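Local coordinates for protein 3-hexulose-6-phosphate isomerase (PDB 1JEO) that catalyses the interconversion of D-arabino-hex-3-ulose 6-phosphate and fructose 6-phosphate as a sugar-phosphate isomerase of the SIS family, at residues 4-9 with 138-143; 30-35 with 126-131; 56-61 with 152-157. One frame throughout, in Å; residues are numbered along the deposited sequence.

In the fold
Helix 5-15 starts the chain, and its first turn is met only much later, by the loop 138-143; contact 1 thus closes the longest loop and lies at the surface. Contact 2 falls wholly within that loop: helix 24-39, at residues 30-35, packs on 126-131, which carries the edge strand 128-130 of the parallel sheet. Helix 49-64 follows, and its residues 56-61 meet 152-157 of helix 144-164 in contact 3, the most buried of the three. Contact 3 crosses both others along the chain. Contacts 2 and 3 also touch in space, where Leu-33 packs on Val-157 and Phe-153, whereas contact 1 stands apart, its centre 22 Å from that of contact 3.

Contact 1: residues 4-9 with 138-143; sequences LEELDI and KYLPMG
Glu-6 lays the aliphatic part of its side chain across Leu-140, the two CG atoms 4.0 Å apart, and its carboxylate carries on past the leucine to Tyr-139. The chain bends at chi2 (74°), which turns the carboxylate out of line with the first methylenes and brings Glu-6 OE1 to the edge of the Tyr-139 ring, near its plane and 3.5 Å from CD1. The two planar groups are inclined by 63°. Water 1 joins the same carboxylate to the backbone: it donates to Glu-6 OE1 at 2.6 Å and accepts from Tyr-139 N at 3.0 Å, so OE1 serves both the water bond and the ring-edge contact. In the SIS fold of this chain, 138-143 belongs to the connection between strand 128-130 and helix 144-164, with Gly-143 as N-cap residue of that helix, and here the connection meets the first turn of the N-terminal helix 5-15. Leu-140 CD1 reaches the helix backbone at Glu-6 O, 3.7 Å away, and also meets Ile-9 CG2 at 4.0 Å, the leucine and isoleucine side chains running past one another in opposite directions. The side chains of Glu-5 and Ile-9 extend the contact to Ser-137.

Contact 2: residues 30-35 with 126-131; sequences LDSLID and ADLTIP
With CG anti to the backbone N (chi1 169°), Leu-33 extends from helix 24-39 to meet Ile-130, whose CG1 instead lies anti to its own carbonyl carbon and continues extended through chi2 (178°) to carry CD1 out from the strand. The end methyls meet, Leu-33 CD2 to Ile-130 CD1 at 3.9 Å, and the two side chains cross at about a right angle. Ile-130 CD1 also approaches the base of the leucine, 4.2 Å from Leu-33 CB. Two residues earlier on the same side of the strand, Leu-128 directs CD2 at the helix surface, where it lies 3.9 Å from Ser-32 OG and 4.0 Å from Leu-33 N. One methyl group is therefore set against both a serine side chain and the adjoining turn of helix backbone.

This is a helix laid on the edge of the parallel alpha/beta sheet of the SIS domain: the axes of helix 30-35 and strand 128-130 come within 9.8 Å, at 123° between their chain directions. Strand 128-130 is bonded through its backbone to strand 112-115, and Leu-33 and Leu-128 both reach Ile-113 on that neighbour. Phe-20 touches Ile-130 from helix 19-22.

No hydrogen bond joins the two segments directly. Arg-36, just beyond 30-35, gives a hydrogen bond from its NE to Ser-32 OG, so the serine hydroxyl beside the Leu-128 methyl is satisfied within its own helix. The segments themselves thus meet by van der Waals packing, while Arg-36 and Lys-29 of the same helix add polar links to 126-131, the first by a salt bridge from NH1 to Asp-127 OD2, the second by a hydrogen bond from NZ to Thr-129 O.

Contact 3: residues 56-61 with 152-157; sequences RCFAMR and IFLDLV
Phe-58 and Leu-154 dominate this buried helix-helix contact of the alpha/beta SIS domain, joining helix 49-64 to helix 144-164 on one side of the parallel sheet. Leu-154 sets CD2 over the middle of the Phe-58 ring, 3.7 Å from the centroid and only 3° off the normal, a CH-pi contact in which the methyl is almost equally distant from all six ring carbons. Its other methyl, CD1, lies against Phe-58 CB at 3.9 Å, so the leucine straddles both the ring and its stem. A chi1 of -179° swings the Phe-58 ring away from its own backbone N and out toward Leu-154, whose side chain it crosses at about a right angle. Val-157 adds CG1 obliquely to the ring, 4.2 Å from Phe-58 CE2. Toward the sheet, Phe-58 touches Ile-87 and Leu-154 touches Ile-89, both on strand 85-89, while Ile-37 of helix 24-39 also packs on the phenylalanine. Beside this apolar centre, water 2 links two charged side chains: it accepts from Arg-61 NE at 3.0 Å, in the guanidinium plane, and donates to Asp-155 OD1. Phe-58 CD2 and CE2 each lie 3.6 Å from the backbone oxygen Leu-154 O.

Contact 1: residues 4-9 with 138-143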
ATOM      1  N   LEU A   4       6.594 -28.613  -8.342  1.00 34.35           N
ATOM      2  CA  LEU A   4       5.889 -27.445  -7.739  1.00 33.34           C
ATOM      3  C   LEU A   4       6.703 -26.149  -7.875  1.00 32.58           C
ATOM      4  O   LEU A   4       7.076 -25.503  -6.887  1.00 32.64           O
ATOM      5  CB  LEU A   4       5.496 -27.732  -6.278  1.00 67.72           C
ATOM      6  CG  LEU A   4       6.352 -28.638  -5.387  1.00 67.60           C
ATOM      7  CD1 LEU A   4       6.236 -28.192  -3.947  1.00 67.60           C
ATOM      8  CD2 LEU A   4       5.922 -30.090  -5.534  1.00 67.48           C
ATOM      9  N   GLU A   5       6.913 -25.762  -9.132  1.00 23.66           N
ATOM     10  CA  GLU A   5       7.668 -24.567  -9.529  1.00 22.49           C
ATOM     11  C   GLU A   5       7.018 -23.248  -9.074  1.00 21.57           C
ATOM     12  O   GLU A   5       7.713 -22.345  -8.605  1.00 21.17           O
ATOM     13  CB  GLU A   5       7.833 -24.571 -11.055  1.00 57.28           C
ATOM     14  CG  GLU A   5       8.851 -23.588 -11.624  1.00 57.26           C
ATOM     15  CD  GLU A   5       8.864 -23.586 -13.143  1.00 57.34           C
ATOM     16  OE1 GLU A   5       8.541 -22.538 -13.744  1.00 57.40           O
ATOM     17  OE2 GLU A   5       9.190 -24.637 -13.738  1.00 57.60           O
ATOM     18  N   GLU A   6       5.691 -23.162  -9.191  1.00 24.94           N
ATOM     19  CA  GLU A   6       4.934 -21.959  -8.817  1.00 24.43           C
ATOM     20  C   GLU A   6       4.944 -21.654  -7.325  1.00 24.04           C
ATOM     21  O   GLU A   6       5.081 -20.493  -6.938  1.00 23.83           O
ATOM     22  CB  GLU A   6       3.490 -22.034  -9.324  1.00 21.30           C
ATOM     23  CG  GLU A   6       3.325 -21.923 -10.841  1.00 21.61           C
ATOM     24  CD  GLU A   6       3.751 -23.169 -11.602  1.00 22.04           C
ATOM     25  OE1 GLU A   6       4.137 -23.041 -12.781  1.00 22.22           O
ATOM     26  OE2 GLU A   6       3.690 -24.277 -11.030  1.00 22.42           O
ATOM     27  N   LEU A   7       4.846 -22.703  -6.503  1.00 22.42           N
ATOM     28  CA  LEU A   7       4.860 -22.570  -5.046  1.00 22.22           C
ATOM     29  C   LEU A   7       6.243 -22.119  -4.566  1.00 21.99           C
ATOM     30  O   LEU A   7       6.345 -21.334  -3.622  1.00 21.60           O
ATOM     31  CB  LEU A   7       4.453 -23.888  -4.373  1.00 32.22           C
ATOM     32  CG  LEU A   7       4.246 -23.912  -2.848  1.00 32.41           C
ATOM     33  CD1 LEU A   7       3.124 -22.968  -2.416  1.00 32.54           C
ATOM     34  CD2 LEU A   7       3.934 -25.315  -2.416  1.00 32.46           C
ATOM     35  N   ASP A   8       7.290 -22.578  -5.257  1.00 20.29           N
ATOM     36  CA  ASP A   8       8.675 -22.214  -4.943  1.00 20.30           C
ATOM     37  C   ASP A   8       8.954 -20.749  -5.281  1.00 20.18           C
ATOM     38  O   ASP A   8       9.691 -20.073  -4.560  1.00 19.67           O
ATOM     39  CB  ASP A   8       9.669 -23.110  -5.694  1.00 41.30           C
ATOM     40  CG  ASP A   8       9.795 -24.502  -5.086  1.00 41.57           C
ATOM     41  OD1 ASP A   8      10.298 -25.400  -5.794  1.00 42.39           O
ATOM     42  OD2 ASP A   8       9.411 -24.703  -3.911  1.00 41.67           O
ATOM     43  N   ILE A   9       8.341 -20.268  -6.365  1.00 18.67           N
ATOM     44  CA  ILE A   9       8.487 -18.878  -6.804  1.00 18.79           C
ATOM     45  C   ILE A   9       7.793 -17.959  -5.793  1.00 19.11           C
ATOM     46  O   ILE A   9       8.386 -16.971  -5.357  1.00 18.87           O
ATOM     47  CB  ILE A   9       7.964 -18.683  -8.261  1.00 26.52           C
ATOM     48  CG1 ILE A   9       8.982 -19.293  -9.234  1.00 26.29           C
ATOM     49  CG2 ILE A   9       7.741 -17.188  -8.599  1.00 26.17           C
ATOM     50  CD1 ILE A   9       8.455 -19.540 -10.626  1.00 26.44           C
ATOM     51  N   LYS A 138       5.505 -18.106 -16.180  1.00 21.92           N
ATOM     52  CA  LYS A 138       4.571 -18.382 -17.278  1.00 21.58           C
ATOM     53  C   LYS A 138       3.154 -18.645 -16.743  1.00 20.86           C
ATOM     54  O   LYS A 138       2.172 -18.188 -17.323  1.00 20.72           O
ATOM     55  CB  LYS A 138       5.061 -19.597 -18.076  1.00 33.62           C
ATOM     56  CG  LYS A 138       4.308 -19.879 -19.370  1.00 34.12           C
ATOM     57  CD  LYS A 138       4.819 -21.146 -20.017  1.00 34.64           C
ATOM     58  CE  LYS A 138       4.135 -21.404 -21.347  1.00 34.93           C
ATOM     59  NZ  LYS A 138       4.598 -22.687 -21.946  1.00 35.25           N
ATOM     60  N   TYR A 139       3.077 -19.347 -15.611  1.00 22.22           N
ATOM     61  CA  TYR A 139       1.797 -19.690 -14.996  1.00 21.72           C
ATOM     62  C   TYR A 139       1.369 -18.795 -13.825  1.00 21.37           C
ATOM     63  O   TYR A 139       0.347 -19.033 -13.177  1.00 21.08           O
ATOM     64  CB  TYR A 139       1.756 -21.188 -14.672  1.00 26.78           C
ATOM     65  CG  TYR A 139       1.890 -22.044 -15.921  1.00 26.78           C
ATOM     66  CD1 TYR A 139       2.993 -22.902 -16.099  1.00 27.01           C
ATOM     67  CD2 TYR A 139       0.945 -21.948 -16.967  1.00 26.81           C
ATOM     68  CE1 TYR A 139       3.156 -23.648 -17.306  1.00 26.90           C
ATOM     69  CE2 TYR A 139       1.093 -22.681 -18.170  1.00 26.88           C
ATOM     70  CZ  TYR A 139       2.198 -23.526 -18.332  1.00 26.91           C
ATOM     71  OH  TYR A 139       2.337 -24.234 -19.503  1.00 26.80           O
ATOM     72  N   LEU A 140       2.150 -17.736 -13.605  1.00 20.63           N
ATOM     73  CA  LEU A 140       1.898 -16.691 -12.598  1.00 20.49           C
ATOM     74  C   LEU A 140       2.187 -15.413 -13.424  1.00 20.21           C
ATOM     75  O   LEU A 140       3.187 -14.721 -13.190  1.00 20.35           O
ATOM     76  CB  LEU A 140       2.859 -16.818 -11.401  1.00 19.73           C
ATOM     77  CG  LEU A 140       2.725 -18.012 -10.443  1.00 19.78           C
ATOM     78  CD1 LEU A 140       3.925 -18.073  -9.515  1.00 19.62           C
ATOM     79  CD2 LEU A 140       1.420 -17.958  -9.659  1.00 19.73           C
ATOM     80  N   PRO A 141       1.285 -15.068 -14.383  1.00 24.77           N
ATOM     81  CA  PRO A 141       1.404 -13.915 -15.283  1.00 24.55           C
ATOM     82  C   PRO A 141       1.022 -12.544 -14.753  1.00 24.63           C
ATOM     83  O   PRO A 141       0.422 -12.430 -13.691  1.00 24.44           O
ATOM     84  CB  PRO A 141       0.468 -14.293 -16.442  1.00 28.10           C
ATOM     85  CG  PRO A 141      -0.182 -15.599 -16.027  1.00 28.37           C
ATOM     86  CD  PRO A 141      -0.063 -15.630 -14.554  1.00 27.98           C
ATOM     87  N   MET A 142       1.268 -11.523 -15.587  1.00 27.32           N
ATOM     88  CA  MET A 142       0.974 -10.105 -15.302  1.00 27.28           C
ATOM     89  C   MET A 142       1.563  -9.676 -13.945  1.00 25.62           C
ATOM     90  O   MET A 142       2.731  -9.949 -13.656  1.00 25.20           O
ATOM     91  CB  MET A 142      -0.551  -9.823 -15.331  1.00 34.93           C
ATOM     92  CG  MET A 142      -1.358 -10.434 -16.477  1.00 38.24           C
ATOM     93  SD  MET A 142      -0.947  -9.817 -18.093  1.00 44.30           S
ATOM     94  CE  MET A 142      -1.732  -8.202 -18.043  1.00 41.81           C
ATOM     95  N   GLY A 143       0.718  -9.096 -13.093  1.00 19.15           N
ATOM     96  CA  GLY A 143       1.149  -8.655 -11.784  1.00 17.07           C
ATOM     97  C   GLY A 143       0.786  -9.613 -10.668  1.00 15.87           C
ATOM     98  O   GLY A 143       0.865  -9.217  -9.507  1.00 15.43           O
TER
HETATM   99  O   HOH W   1       5.016 -21.001 -14.058  1.00 25.22           O

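Contact 2: residues 30-35 with 126-131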
ATOM      1  N   LEU A  30      10.159   1.631   4.986  1.00 17.77           N
ATOM      2  CA  LEU A  30       9.088   1.118   5.847  1.00 17.68           C
ATOM      3  C   LEU A  30       8.797   2.108   6.977  1.00 17.56           C
ATOM      4  O   LEU A  30       7.630   2.379   7.274  1.00 17.27           O
ATOM      5  CB  LEU A  30       9.475  -0.256   6.425  1.00 24.85           C
ATOM      6  CG  LEU A  30       8.597  -0.948   7.484  1.00 25.10           C
ATOM      7  CD1 LEU A  30       7.210  -1.264   6.927  1.00 24.72           C
ATOM      8  CD2 LEU A  30       9.274  -2.216   7.966  1.00 24.99           C
ATOM      9  N   ASP A  31       9.864   2.654   7.576  1.00 23.50           N
ATOM     10  CA  ASP A  31       9.762   3.631   8.667  1.00 23.40           C
ATOM     11  C   ASP A  31       9.108   4.923   8.193  1.00 23.04           C
ATOM     12  O   ASP A  31       8.283   5.497   8.903  1.00 23.22           O
ATOM     13  CB  ASP A  31      11.139   3.949   9.271  1.00 34.96           C
ATOM     14  CG  ASP A  31      11.680   2.827  10.154  1.00 35.68           C
ATOM     15  OD1 ASP A  31      10.913   1.930  10.558  1.00 36.03           O
ATOM     16  OD2 ASP A  31      12.894   2.845  10.450  1.00 36.42           O
ATOM     17  N   SER A  32       9.443   5.328   6.966  1.00 21.43           N
ATOM     18  CA  SER A  32       8.895   6.538   6.352  1.00 20.71           C
ATOM     19  C   SER A  32       7.408   6.364   6.038  1.00 20.46           C
ATOM     20  O   SER A  32       6.623   7.272   6.293  1.00 19.95           O
ATOM     21  CB  SER A  32       9.674   6.906   5.086  1.00 29.41           C
ATOM     22  OG  SER A  32       9.263   8.158   4.573  1.00 29.87           O
ATOM     23  N   LEU A  33       7.025   5.173   5.562  1.00 19.56           N
ATOM     24  CA  LEU A  33       5.625   4.855   5.239  1.00 19.48           C
ATOM     25  C   LEU A  33       4.754   4.946   6.498  1.00 19.42           C
ATOM     26  O   LEU A  33       3.714   5.603   6.482  1.00 19.25           O
ATOM     27  CB  LEU A  33       5.509   3.451   4.602  1.00 20.48           C
ATOM     28  CG  LEU A  33       4.146   2.750   4.379  1.00 20.31           C
ATOM     29  CD1 LEU A  33       3.234   3.534   3.458  1.00 20.12           C
ATOM     30  CD2 LEU A  33       4.372   1.363   3.810  1.00 20.14           C
ATOM     31  N   ILE A  34       5.242   4.355   7.591  1.00 20.41           N
ATOM     32  CA  ILE A  34       4.561   4.337   8.888  1.00 20.46           C
ATOM     33  C   ILE A  34       4.472   5.740   9.511  1.00 20.25           C
ATOM     34  O   ILE A  34       3.422   6.114  10.036  1.00 20.35           O
ATOM     35  CB  ILE A  34       5.254   3.318   9.854  1.00 22.90           C
ATOM     36  CG1 ILE A  34       5.064   1.897   9.309  1.00 23.05           C
ATOM     37  CG2 ILE A  34       4.697   3.415  11.283  1.00 23.04           C
ATOM     38  CD1 ILE A  34       5.929   0.864   9.967  1.00 22.85           C
ATOM     39  N   ASP A  35       5.549   6.516   9.390  1.00 21.53           N
ATOM     40  CA  ASP A  35       5.616   7.882   9.924  1.00 21.72           C
ATOM     41  C   ASP A  35       4.594   8.798   9.236  1.00 21.32           C
ATOM     42  O   ASP A  35       3.882   9.551   9.907  1.00 21.21           O
ATOM     43  CB  ASP A  35       7.039   8.442   9.770  1.00 52.60           C
ATOM     44  CG  ASP A  35       7.287   9.675  10.624  1.00 54.02           C
ATOM     45  OD1 ASP A  35       6.931   9.664  11.822  1.00 54.94           O
ATOM     46  OD2 ASP A  35       7.847  10.657  10.093  1.00 55.16           O
ATOM     47  N   ALA A 126       5.734  10.573  -7.229  1.00 20.59           N
ATOM     48  CA  ALA A 126       5.874  10.091  -5.858  1.00 20.39           C
ATOM     49  C   ALA A 126       7.030  10.677  -5.055  1.00 20.54           C
ATOM     50  O   ALA A 126       8.128  10.879  -5.575  1.00 19.84           O
ATOM     51  CB  ALA A 126       5.955   8.578  -5.847  1.00 13.91           C
ATOM     52  N   ASP A 127       6.765  10.911  -3.771  1.00 25.16           N
ATOM     53  CA  ASP A 127       7.748  11.437  -2.822  1.00 25.76           C
ATOM     54  C   ASP A 127       8.574  10.259  -2.293  1.00 25.51           C
ATOM     55  O   ASP A 127       9.753  10.410  -1.970  1.00 25.68           O
ATOM     56  CB  ASP A 127       7.030  12.118  -1.654  1.00 27.08           C
ATOM     57  CG  ASP A 127       7.860  13.217  -1.000  1.00 27.90           C
ATOM     58  OD1 ASP A 127       8.491  14.013  -1.722  1.00 28.38           O
ATOM     59  OD2 ASP A 127       7.858  13.295   0.246  1.00 28.55           O
ATOM     60  N   LEU A 128       7.920   9.100  -2.201  1.00 20.40           N
ATOM     61  CA  LEU A 128       8.518   7.856  -1.727  1.00 20.32           C
ATOM     62  C   LEU A 128       8.064   6.720  -2.633  1.00 20.28           C
ATOM     63  O   LEU A 128       6.864   6.532  -2.858  1.00 19.81           O
ATOM     64  CB  LEU A 128       8.091   7.567  -0.276  1.00 25.51           C
ATOM     65  CG  LEU A 128       8.455   6.230   0.395  1.00 25.65           C
ATOM     66  CD1 LEU A 128       9.956   6.130   0.669  1.00 25.44           C
ATOM     67  CD2 LEU A 128       7.674   6.073   1.686  1.00 25.76           C
ATOM     68  N   THR A 129       9.030   5.981  -3.166  1.00 22.69           N
ATOM     69  CA  THR A 129       8.741   4.840  -4.023  1.00 22.66           C
ATOM     70  C   THR A 129       9.221   3.580  -3.314  1.00 22.63           C
ATOM     71  O   THR A 129      10.350   3.529  -2.815  1.00 22.70           O
ATOM     72  CB  THR A 129       9.405   4.978  -5.420  1.00 25.24           C
ATOM     73  OG1 THR A 129       8.891   6.141  -6.075  1.00 25.86           O
ATOM     74  CG2 THR A 129       9.106   3.758  -6.301  1.00 25.88           C
ATOM     75  N   ILE A 130       8.328   2.594  -3.211  1.00 18.67           N
ATOM     76  CA  ILE A 130       8.641   1.312  -2.579  1.00 18.92           C
ATOM     77  C   ILE A 130       8.523   0.197  -3.640  1.00 19.43           C
ATOM     78  O   ILE A 130       7.426  -0.310  -3.892  1.00 19.38           O
ATOM     79  CB  ILE A 130       7.719   1.015  -1.339  1.00 19.43           C
ATOM     80  CG1 ILE A 130       7.817   2.151  -0.307  1.00 18.82           C
ATOM     81  CG2 ILE A 130       8.122  -0.325  -0.684  1.00 19.08           C
ATOM     82  CD1 ILE A 130       6.919   2.000   0.923  1.00 18.48           C
ATOM     83  N   PRO A 131       9.648  -0.167  -4.305  1.00 21.43           N
ATOM     84  CA  PRO A 131       9.620  -1.222  -5.326  1.00 22.24           C
ATOM     85  C   PRO A 131       9.608  -2.624  -4.708  1.00 22.77           C
ATOM     86  O   PRO A 131      10.319  -2.886  -3.738  1.00 23.09           O
ATOM     87  CB  PRO A 131      10.931  -1.001  -6.098  1.00 27.93           C
ATOM     88  CG  PRO A 131      11.373   0.389  -5.716  1.00 27.58           C
ATOM     89  CD  PRO A 131      10.983   0.462  -4.279  1.00 27.47           C
TER

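Contact 3: residues 56-61 with 152-157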
ATOM      1  N   ARG A  56      -7.779  -2.129  -1.228  1.00 11.90           N
ATOM      2  CA  ARG A  56      -8.974  -2.076  -0.381  1.00 12.39           C
ATOM      3  C   ARG A  56      -8.766  -2.878   0.919  1.00 12.70           C
ATOM      4  O   ARG A  56      -9.240  -2.473   1.981  1.00 12.29           O
ATOM      5  CB  ARG A  56     -10.203  -2.599  -1.137  1.00 15.40           C
ATOM      6  CG  ARG A  56     -10.795  -1.635  -2.153  1.00 15.95           C
ATOM      7  CD  ARG A  56     -11.946  -2.272  -2.917  1.00 16.67           C
ATOM      8  NE  ARG A  56     -12.572  -1.402  -3.913  1.00 17.55           N
ATOM      9  CZ  ARG A  56     -12.156  -1.266  -5.172  1.00 18.65           C
ATOM     10  NH1 ARG A  56     -11.092  -1.931  -5.613  1.00 19.18           N
ATOM     11  NH2 ARG A  56     -12.816  -0.471  -6.003  1.00 18.65           N
ATOM     12  N   CYS A  57      -8.018  -3.982   0.834  1.00 15.38           N
ATOM     13  CA  CYS A  57      -7.715  -4.819   2.004  1.00 16.58           C
ATOM     14  C   CYS A  57      -6.911  -4.035   3.047  1.00 16.63           C
ATOM     15  O   CYS A  57      -7.142  -4.167   4.251  1.00 16.10           O
ATOM     16  CB  CYS A  57      -6.927  -6.064   1.598  1.00 14.72           C
ATOM     17  SG  CYS A  57      -7.836  -7.261   0.618  1.00 18.89           S
ATOM     18  N   PHE A  58      -6.012  -3.182   2.555  1.00 15.06           N
ATOM     19  CA  PHE A  58      -5.168  -2.334   3.395  1.00 16.16           C
ATOM     20  C   PHE A  58      -5.975  -1.148   3.936  1.00 16.68           C
ATOM     21  O   PHE A  58      -5.849  -0.803   5.116  1.00 16.94           O
ATOM     22  CB  PHE A  58      -3.951  -1.855   2.585  1.00 13.46           C
ATOM     23  CG  PHE A  58      -2.978  -0.985   3.356  1.00 14.05           C
ATOM     24  CD1 PHE A  58      -2.631   0.284   2.864  1.00 14.39           C
ATOM     25  CD2 PHE A  58      -2.372  -1.437   4.545  1.00 14.31           C
ATOM     26  CE1 PHE A  58      -1.684   1.101   3.540  1.00 14.96           C
ATOM     27  CE2 PHE A  58      -1.422  -0.635   5.233  1.00 14.79           C
ATOM     28  CZ  PHE A  58      -1.078   0.637   4.727  1.00 15.21           C
ATOM     29  N   ALA A  59      -6.810  -0.551   3.077  1.00 17.28           N
ATOM     30  CA  ALA A  59      -7.656   0.593   3.442  1.00 17.78           C
ATOM     31  C   ALA A  59      -8.613   0.245   4.579  1.00 18.99           C
ATOM     32  O   ALA A  59      -8.765   1.017   5.532  1.00 18.58           O
ATOM     33  CB  ALA A  59      -8.434   1.090   2.231  1.00 13.81           C
ATOM     34  N   MET A  60      -9.179  -0.961   4.502  1.00 12.95           N
ATOM     35  CA  MET A  60     -10.102  -1.478   5.513  1.00 14.59           C
ATOM     36  C   MET A  60      -9.371  -1.696   6.842  1.00 14.96           C
ATOM     37  O   MET A  60      -9.863  -1.294   7.901  1.00 14.74           O
ATOM     38  CB  MET A  60     -10.722  -2.799   5.044  1.00 18.41           C
ATOM     39  CG  MET A  60     -11.742  -3.384   6.007  1.00 20.43           C
ATOM     40  SD  MET A  60     -12.389  -4.957   5.489  1.00 23.15           S
ATOM     41  CE  MET A  60     -13.659  -4.398   4.364  1.00 21.64           C
ATOM     42  N   ARG A  61      -8.171  -2.270   6.762  1.00 18.30           N
ATOM     43  CA  ARG A  61      -7.369  -2.549   7.948  1.00 19.20           C
ATOM     44  C   ARG A  61      -6.871  -1.281   8.670  1.00 19.31           C
ATOM     45  O   ARG A  61      -6.843  -1.253   9.902  1.00 19.27           O
ATOM     46  CB  ARG A  61      -6.243  -3.534   7.611  1.00 18.09           C
ATOM     47  CG  ARG A  61      -5.753  -4.375   8.785  1.00 19.84           C
ATOM     48  CD  ARG A  61      -6.799  -5.260   9.454  1.00 21.38           C
ATOM     49  NE  ARG A  61      -6.723  -6.657   9.032  1.00 23.15           N
ATOM     50  CZ  ARG A  61      -7.766  -7.479   8.969  1.00 23.85           C
ATOM     51  NH1 ARG A  61      -8.978  -7.054   9.295  1.00 24.47           N
ATOM     52  NH2 ARG A  61      -7.601  -8.731   8.567  1.00 24.61           N
ATOM     53  N   ILE A 152       0.822  -9.153   1.374  1.00 15.22           N
ATOM     54  CA  ILE A 152       1.609  -9.617   2.517  1.00 15.96           C
ATOM     55  C   ILE A 152       2.419  -8.465   3.128  1.00 16.12           C
ATOM     56  O   ILE A 152       2.388  -8.287   4.342  1.00 16.06           O
ATOM     57  CB  ILE A 152       2.462 -10.867   2.144  1.00 18.43           C
ATOM     58  CG1 ILE A 152       1.503 -12.035   1.877  1.00 18.55           C
ATOM     59  CG2 ILE A 152       3.432 -11.245   3.282  1.00 18.60           C
ATOM     60  CD1 ILE A 152       2.104 -13.254   1.214  1.00 19.32           C
ATOM     61  N   PHE A 153       3.017  -7.623   2.278  1.00 16.71           N
ATOM     62  CA  PHE A 153       3.795  -6.452   2.719  1.00 16.42           C
ATOM     63  C   PHE A 153       2.899  -5.486   3.501  1.00 16.42           C
ATOM     64  O   PHE A 153       3.272  -5.027   4.582  1.00 16.37           O
ATOM     65  CB  PHE A 153       4.426  -5.721   1.509  1.00 18.29           C
ATOM     66  CG  PHE A 153       5.083  -4.394   1.852  1.00 18.20           C
ATOM     67  CD1 PHE A 153       6.252  -4.349   2.646  1.00 18.21           C
ATOM     68  CD2 PHE A 153       4.509  -3.181   1.416  1.00 18.03           C
ATOM     69  CE1 PHE A 153       6.837  -3.109   3.007  1.00 18.04           C
ATOM     70  CE2 PHE A 153       5.083  -1.930   1.769  1.00 18.12           C
ATOM     71  CZ  PHE A 153       6.249  -1.892   2.567  1.00 18.05           C
ATOM     72  N   LEU A 154       1.725  -5.195   2.941  1.00 13.58           N
ATOM     73  CA  LEU A 154       0.769  -4.283   3.562  1.00 13.96           C
ATOM     74  C   LEU A 154       0.209  -4.782   4.889  1.00 14.10           C
ATOM     75  O   LEU A 154      -0.084  -3.981   5.770  1.00 14.08           O
ATOM     76  CB  LEU A 154      -0.336  -3.897   2.575  1.00 16.03           C
ATOM     77  CG  LEU A 154       0.165  -3.004   1.430  1.00 15.96           C
ATOM     78  CD1 LEU A 154      -0.910  -2.875   0.380  1.00 15.86           C
ATOM     79  CD2 LEU A 154       0.630  -1.641   1.925  1.00 15.92           C
ATOM     80  N   ASP A 155       0.126  -6.104   5.044  1.00 13.12           N
ATOM     81  CA  ASP A 155      -0.335  -6.705   6.298  1.00 13.69           C
ATOM     82  C   ASP A 155       0.800  -6.649   7.324  1.00 13.68           C
ATOM     83  O   ASP A 155       0.542  -6.546   8.522  1.00 13.95           O
ATOM     84  CB  ASP A 155      -0.813  -8.144   6.093  1.00 14.25           C
ATOM     85  CG  ASP A 155      -2.174  -8.228   5.396  1.00 15.06           C
ATOM     86  OD1 ASP A 155      -2.999  -7.298   5.525  1.00 15.54           O
ATOM     87  OD2 ASP A 155      -2.429  -9.252   4.736  1.00 15.64           O
ATOM     88  N   LEU A 156       2.048  -6.663   6.840  1.00 16.65           N
ATOM     89  CA  LEU A 156       3.231  -6.563   7.707  1.00 16.61           C
ATOM     90  C   LEU A 156       3.393  -5.119   8.200  1.00 16.28           C
ATOM     91  O   LEU A 156       3.900  -4.897   9.299  1.00 16.57           O
ATOM     92  CB  LEU A 156       4.512  -7.030   6.998  1.00 19.19           C
ATOM     93  CG  LEU A 156       4.687  -8.505   6.606  1.00 19.28           C
ATOM     94  CD1 LEU A 156       6.016  -8.687   5.901  1.00 19.66           C
ATOM     95  CD2 LEU A 156       4.601  -9.413   7.810  1.00 19.64           C
ATOM     96  N   VAL A 157       2.911  -4.155   7.407  1.00 18.00           N
ATOM     97  CA  VAL A 157       2.943  -2.727   7.767  1.00 17.29           C
ATOM     98  C   VAL A 157       1.930  -2.530   8.903  1.00 17.31           C
ATOM     99  O   VAL A 157       2.233  -1.869   9.901  1.00 17.11           O
ATOM    100  CB  VAL A 157       2.598  -1.814   6.543  1.00 16.04           C
ATOM    101  CG1 VAL A 157       2.425  -0.349   6.954  1.00 15.57           C
ATOM    102  CG2 VAL A 157       3.704  -1.919   5.503  1.00 15.35           C
TER
HETATM  103  O   HOH W   2      -3.773  -6.973   8.516  1.00 26.23           O